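Local atomic coordinates of ralf, proline/betaine transporter (Legionella pneumophila, PDB entry 4D7Q), a protein that joins a Legionella RalF Sec7 domain to a Rickettsia RalF capping domain and probably acts as a guanine-nucleotide exchange factor. Residues Pro207-Thr221 against Thr323-Thr336. The protein carries 2 engineered substitutions. Residues are numbered along the deposited sequence; the frame is centred on the assembly and turned at random.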
loop_
_atom_site.group_PDB
_atom_site.type_symbol
_atom_site.label_atom_id
_atom_site.label_comp_id
_atom_site.label_asym_id
_atom_site.label_seq_id
_atom_site.Cartn_x
_atom_site.Cartn_y
_atom_site.Cartn_z
ATOM N N PRO A 207 -5.844 -3.008 -6.498
ATOM C CA PRO A 207 -5.776 -3.753 -7.772
ATOM C C PRO A 207 -6.001 -5.253 -7.597
ATOM O O PRO A 207 -5.542 -5.855 -6.614
ATOM C CB PRO A 207 -4.337 -3.489 -8.256
ATOM C CG PRO A 207 -3.962 -2.198 -7.632
ATOM C CD PRO A 207 -4.604 -2.229 -6.284
ATOM N N GLY A 208 -6.699 -5.836 -8.563
ATOM C CA GLY A 208 -7.015 -7.253 -8.564
ATOM C C GLY A 208 -8.365 -7.526 -7.944
ATOM O O GLY A 208 -9.280 -6.706 -8.044
ATOM N N TYR A 209 -8.484 -8.683 -7.287
ATOM C CA TYR A 209 -9.723 -9.126 -6.650
ATOM C C TYR A 209 -9.683 -8.909 -5.152
ATOM O O TYR A 209 -8.688 -9.246 -4.496
ATOM C CB TYR A 209 -9.961 -10.599 -6.940
ATOM C CG TYR A 209 -9.912 -10.958 -8.405
ATOM C CD1 TYR A 209 -10.992 -10.692 -9.247
ATOM C CD2 TYR A 209 -8.823 -11.655 -8.934
ATOM C CE1 TYR A 209 -10.973 -11.078 -10.587
ATOM C CE2 TYR A 209 -8.790 -12.036 -10.272
ATOM C CZ TYR A 209 -9.875 -11.767 -11.090
ATOM O OH TYR A 209 -9.822 -12.159 -12.407
ATOM N N GLN A 210 -10.753 -8.321 -4.620
ATOM C CA GLN A 210 -10.827 -8.012 -3.195
ATOM C C GLN A 210 -12.118 -8.534 -2.617
ATOM O O GLN A 210 -13.164 -8.420 -3.241
ATOM C CB GLN A 210 -10.695 -6.503 -2.944
ATOM C CG GLN A 210 -10.557 -6.117 -1.451
ATOM C CD GLN A 210 -10.191 -4.667 -1.258
ATOM O OE1 GLN A 210 -9.420 -4.095 -2.018
ATOM N NE2 GLN A 210 -10.694 -4.053 -0.201
ATOM N N ILE A 211 -12.028 -9.136 -1.430
ATOM C CA ILE A 211 -13.183 -9.639 -0.699
ATOM C C ILE A 211 -13.140 -9.017 0.694
ATOM O O ILE A 211 -12.281 -9.383 1.512
ATOM C CB ILE A 211 -13.321 -11.184 -0.660
ATOM C CG1 ILE A 211 -12.994 -11.862 -2.026
ATOM C CG2 ILE A 211 -14.734 -11.549 -0.148
ATOM C CD1 ILE A 211 -13.076 -13.455 -2.030
ATOM N N ASN A 212 -14.039 -8.044 0.941
ATOM C CA ASN A 212 -14.131 -7.377 2.238
ATOM C C ASN A 212 -15.063 -8.132 3.141
ATOM O O ASN A 212 -15.889 -8.891 2.652
ATOM C CB ASN A 212 -14.697 -5.972 2.088
ATOM C CG ASN A 212 -13.783 -5.021 1.407
ATOM O OD1 ASN A 212 -12.555 -5.156 1.458
ATOM N ND2 ASN A 212 -14.376 -4.006 0.810
ATOM N N ASN A 213 -14.960 -7.885 4.457
ATOM C CA ASN A 213 -15.834 -8.448 5.495
ATOM C C ASN A 213 -15.902 -9.972 5.420
ATOM O O ASN A 213 -16.971 -10.565 5.607
ATOM C CB ASN A 213 -17.245 -7.787 5.451
ATOM C CG ASN A 213 -17.207 -6.273 5.319
ATOM O OD1 ASN A 213 -16.685 -5.558 6.173
ATOM N ND2 ASN A 213 -17.731 -5.750 4.223
ATOM N N ILE A 214 -14.749 -10.602 5.123
ATOM C CA ILE A 214 -14.648 -12.058 5.007
ATOM C C ILE A 214 -14.482 -12.647 6.409
ATOM O O ILE A 214 -13.881 -11.998 7.267
ATOM C CB ILE A 214 -13.528 -12.487 4.000
ATOM C CG1 ILE A 214 -13.785 -13.907 3.424
ATOM C CG2 ILE A 214 -12.089 -12.307 4.562
ATOM C CD1 ILE A 214 -13.019 -14.264 2.122
ATOM N N SER A 215 -15.061 -13.825 6.668
ATOM C CA SER A 215 -14.891 -14.472 7.977
ATOM C C SER A 215 -14.899 -15.994 7.923
ATOM O O SER A 215 -15.420 -16.576 6.972
ATOM C CB SER A 215 -15.875 -13.931 9.020
ATOM O OG SER A 215 -17.105 -14.631 9.091
ATOM N N SER A 216 -14.324 -16.629 8.961
ATOM C CA SER A 216 -14.322 -18.081 9.143
ATOM C C SER A 216 -15.760 -18.573 9.315
ATOM O O SER A 216 -16.089 -19.689 8.906
ATOM C CB SER A 216 -13.505 -18.468 10.373
ATOM O OG SER A 216 -12.118 -18.555 10.087
ATOM N N GLN A 217 -16.619 -17.719 9.891
ATOM C CA GLN A 217 -18.029 -18.020 10.138
ATOM C C GLN A 217 -18.856 -17.940 8.860
ATOM O O GLN A 217 -19.813 -18.694 8.719
ATOM C CB GLN A 217 -18.611 -17.090 11.228
ATOM C CG GLN A 217 -18.125 -17.382 12.657
ATOM C CD GLN A 217 -16.647 -17.117 12.904
ATOM O OE1 GLN A 217 -16.143 -15.989 12.784
ATOM N NE2 GLN A 217 -15.917 -18.165 13.253
ATOM N N ASN A 218 -18.493 -17.033 7.933
ATOM C CA ASN A 218 -19.235 -16.836 6.683
ATOM C C ASN A 218 -18.628 -17.477 5.414
ATOM O O ASN A 218 -19.311 -17.520 4.384
ATOM C CB ASN A 218 -19.590 -15.338 6.474
ATOM C CG ASN A 218 -18.429 -14.397 6.153
ATOM O OD1 ASN A 218 -17.578 -14.652 5.277
ATOM N ND2 ASN A 218 -18.440 -13.219 6.784
ATOM N N ASP A 219 -17.356 -17.967 5.474
ATOM C CA ASP A 219 -16.673 -18.558 4.314
ATOM C C ASP A 219 -15.866 -19.839 4.670
ATOM O O ASP A 219 -14.921 -19.767 5.464
ATOM C CB ASP A 219 -15.755 -17.481 3.681
ATOM C CG ASP A 219 -15.293 -17.764 2.263
ATOM O OD1 ASP A 219 -14.823 -18.890 2.003
ATOM O OD2 ASP A 219 -15.361 -16.847 1.427
ATOM N N LYS A 220 -16.221 -20.990 4.052
ATOM C CA LYS A 220 -15.545 -22.283 4.282
ATOM C C LYS A 220 -14.104 -22.305 3.796
ATOM O O LYS A 220 -13.254 -22.908 4.463
ATOM C CB LYS A 220 -16.344 -23.479 3.719
ATOM C CG LYS A 220 -15.911 -24.831 4.296
ATOM C CD LYS A 220 -16.770 -25.999 3.791
ATOM C CE LYS A 220 -16.102 -26.828 2.717
ATOM N NZ LYS A 220 -15.038 -27.710 3.264
ATOM N N THR A 221 -13.817 -21.636 2.658
ATOM C CA THR A 221 -12.452 -21.535 2.128
ATOM C C THR A 221 -11.582 -20.663 3.050
ATOM O O THR A 221 -10.435 -21.020 3.341
ATOM C CB THR A 221 -12.449 -21.037 0.675
ATOM O OG1 THR A 221 -13.457 -21.738 -0.051
ATOM C CG2 THR A 221 -11.089 -21.242 -0.009
ATOM N N THR A 323 -9.805 -16.847 -6.449
ATOM C CA THR A 323 -10.862 -15.934 -6.003
ATOM C C THR A 323 -12.230 -16.596 -6.012
ATOM O O THR A 323 -12.963 -16.490 -5.031
ATOM C CB THR A 323 -10.859 -14.620 -6.793
ATOM O OG1 THR A 323 -9.538 -14.088 -6.846
ATOM C CG2 THR A 323 -11.742 -13.597 -6.154
ATOM N N ALA A 324 -12.561 -17.311 -7.104
ATOM C CA ALA A 324 -13.858 -17.986 -7.245
ATOM C C ALA A 324 -14.012 -19.178 -6.293
ATOM O O ALA A 324 -15.132 -19.625 -6.064
ATOM C CB ALA A 324 -14.078 -18.406 -8.689
ATOM N N SER A 325 -12.893 -19.653 -5.708
ATOM C CA SER A 325 -12.846 -20.755 -4.749
ATOM C C SER A 325 -13.358 -20.339 -3.373
ATOM O O SER A 325 -13.783 -21.193 -2.601
ATOM C CB SER A 325 -11.434 -21.319 -4.643
ATOM O OG SER A 325 -11.090 -22.063 -5.798
ATOM N N PHE A 326 -13.290 -19.049 -3.045
ATOM C CA PHE A 326 -13.823 -18.575 -1.778
ATOM C C PHE A 326 -15.336 -18.555 -1.922
ATOM O O PHE A 326 -15.842 -18.269 -3.007
ATOM C CB PHE A 326 -13.233 -17.195 -1.385
ATOM C CG PHE A 326 -11.782 -17.286 -0.936
ATOM C CD1 PHE A 326 -11.460 -17.554 0.392
ATOM C CD2 PHE A 326 -10.742 -17.165 -1.854
ATOM C CE1 PHE A 326 -10.126 -17.674 0.800
ATOM C CE2 PHE A 326 -9.400 -17.295 -1.446
ATOM C CZ PHE A 326 -9.101 -17.539 -0.122
ATOM N N GLU A 327 -16.061 -18.947 -0.869
ATOM C CA GLU A 327 -17.531 -18.976 -0.903
ATOM C C GLU A 327 -18.124 -17.589 -1.112
ATOM O O GLU A 327 -19.108 -17.448 -1.834
ATOM C CB GLU A 327 -18.088 -19.579 0.387
ATOM C CG GLU A 327 -17.968 -21.089 0.460
ATOM C CD GLU A 327 -18.625 -21.704 1.680
ATOM O OE1 GLU A 327 -18.831 -20.980 2.680
ATOM O OE2 GLU A 327 -18.924 -22.920 1.639
ATOM N N THR A 328 -17.511 -16.571 -0.501
ATOM C CA THR A 328 -17.950 -15.178 -0.603
ATOM C C THR A 328 -17.677 -14.620 -1.989
ATOM O O THR A 328 -16.547 -14.724 -2.500
ATOM C CB THR A 328 -17.261 -14.311 0.456
ATOM O OG1 THR A 328 -17.171 -15.025 1.692
ATOM C CG2 THR A 328 -17.962 -12.967 0.665
ATOM N N LYS A 329 -18.700 -13.999 -2.596
ATOM C CA LYS A 329 -18.483 -13.348 -3.885
ATOM C C LYS A 329 -17.564 -12.119 -3.671
ATOM O O LYS A 329 -17.524 -11.544 -2.575
ATOM C CB LYS A 329 -19.805 -13.003 -4.612
ATOM C CG LYS A 329 -20.618 -11.867 -4.003
ATOM C CD LYS A 329 -21.766 -11.434 -4.925
ATOM C CE LYS A 329 -22.642 -10.378 -4.284
ATOM N NZ LYS A 329 -23.755 -9.954 -5.178
ATOM N N VAL A 330 -16.803 -11.770 -4.685
ATOM C CA VAL A 330 -15.863 -10.667 -4.674
ATOM C C VAL A 330 -16.584 -9.313 -4.472
ATOM O O VAL A 330 -17.615 -9.112 -5.054
ATOM C CB VAL A 330 -15.015 -10.765 -5.974
ATOM C CG1 VAL A 330 -15.816 -10.432 -7.195
ATOM C CG2 VAL A 330 -13.791 -9.935 -5.949
ATOM N N THR A 331 -16.054 -8.403 -3.653
ATOM C CA THR A 331 -16.650 -7.103 -3.374
ATOM C C THR A 331 -16.227 -6.073 -4.415
ATOM O O THR A 331 -16.923 -5.084 -4.642
ATOM C CB THR A 331 -16.262 -6.593 -1.974
ATOM O OG1 THR A 331 -16.909 -5.339 -1.722
ATOM C CG2 THR A 331 -14.756 -6.411 -1.872
ATOM N N SER A 332 -15.082 -6.313 -5.046
ATOM C CA SER A 332 -14.567 -5.409 -6.068
ATOM C C SER A 332 -13.544 -6.105 -6.940
ATOM O O SER A 332 -12.808 -6.979 -6.479
ATOM C CB SER A 332 -13.940 -4.163 -5.442
ATOM O OG SER A 332 -12.724 -4.502 -4.796
ATOM N N ILE A 333 -13.513 -5.703 -8.205
ATOM C CA ILE A 333 -12.562 -6.155 -9.212
ATOM C C ILE A 333 -11.916 -4.881 -9.701
ATOM O O ILE A 333 -12.636 -3.959 -10.087
ATOM C CB ILE A 333 -13.232 -6.952 -10.361
ATOM C CG1 ILE A 333 -14.029 -8.178 -9.797
ATOM C CG2 ILE A 333 -12.145 -7.368 -11.375
ATOM C CD1 ILE A 333 -14.722 -9.147 -10.829
ATOM N N LYS A 334 -10.574 -4.788 -9.636
ATOM C CA LYS A 334 -9.888 -3.575 -10.065
ATOM C C LYS A 334 -8.772 -3.909 -11.019
ATOM O O LYS A 334 -8.122 -4.935 -10.831
ATOM C CB LYS A 334 -9.352 -2.802 -8.843
ATOM C CG LYS A 334 -8.937 -1.364 -9.125
ATOM C CD LYS A 334 -8.515 -0.681 -7.846
ATOM C CE LYS A 334 -8.473 0.811 -7.990
ATOM N NZ LYS A 334 -8.113 1.461 -6.704
ATOM N N ALA A 335 -8.533 -3.048 -12.039
ATOM C CA ALA A 335 -7.439 -3.272 -13.000
ATOM C C ALA A 335 -6.106 -3.407 -12.282
ATOM O O ALA A 335 -5.898 -2.779 -11.246
ATOM C CB ALA A 335 -7.349 -2.109 -13.990
ATOM N N THR A 336 -5.229 -4.253 -12.800
ATOM C CA THR A 336 -3.866 -4.342 -12.272
ATOM C C THR A 336 -3.053 -3.443 -13.212
ATOM O O THR A 336 -3.614 -2.916 -14.170
ATOM C CB THR A 336 -3.327 -5.777 -12.193
ATOM O OG1 THR A 336 -3.064 -6.272 -13.505
ATOM C CG2 THR A 336 -4.217 -6.710 -11.406
HETATM O O HOH W 1 -10.423 -4.953 -6.122
HETATM O O HOH W 2 -17.310 -3.923 1.260
#
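D219 meets the loop E327-T328 with both carboxylate oxygens, a worked example of one acidic side chain organising two chain segments. With CG anti to the backbone N (chi1 -163°), its CB passes 3.5 Å from T328 OG1, which turns the carboxylate toward the backbone N-H groups of E327 and T328. OD1 accepts E327 N at 3.1 Å from above the carboxylate plane, and within its own segment it caps helix 220-230 through a weak bond from T221 N. OD2 takes two donors from the same face: T328 OG1, on the anti side at 2.6 Å, and T328 N, steeply above the plane at 2.9 Å. These bonds should fix the carboxylate's rotation and probably favour its charged form, although E327 is acidic too. E327 answers by reaching back, its OE1 receiving K220 N at 2.9 Å, while T221 OG1 donates to S325 O. Beside these polar links, T221 CG2 sits over one face of the F326 ring in a CH-pi contact, 3.9 Å from its centroid, and I211 CD1 packs on F326 CB. Further along, strands 208-212 and 332-334 run antiparallel. G208 and K334 exchange backbone bonds in both directions; Q210 N donates to S332 O, and Q210 O takes T331 N at 2.9 Å plus a weaker bond from S332 N. Two residues thus face Q210, a classic beta bulge at the edge of the Rickettsia capping domain's antiparallel sheet, where strand 332-334 is outermost within the chain; the D219 N-cap lies past the corner at N213.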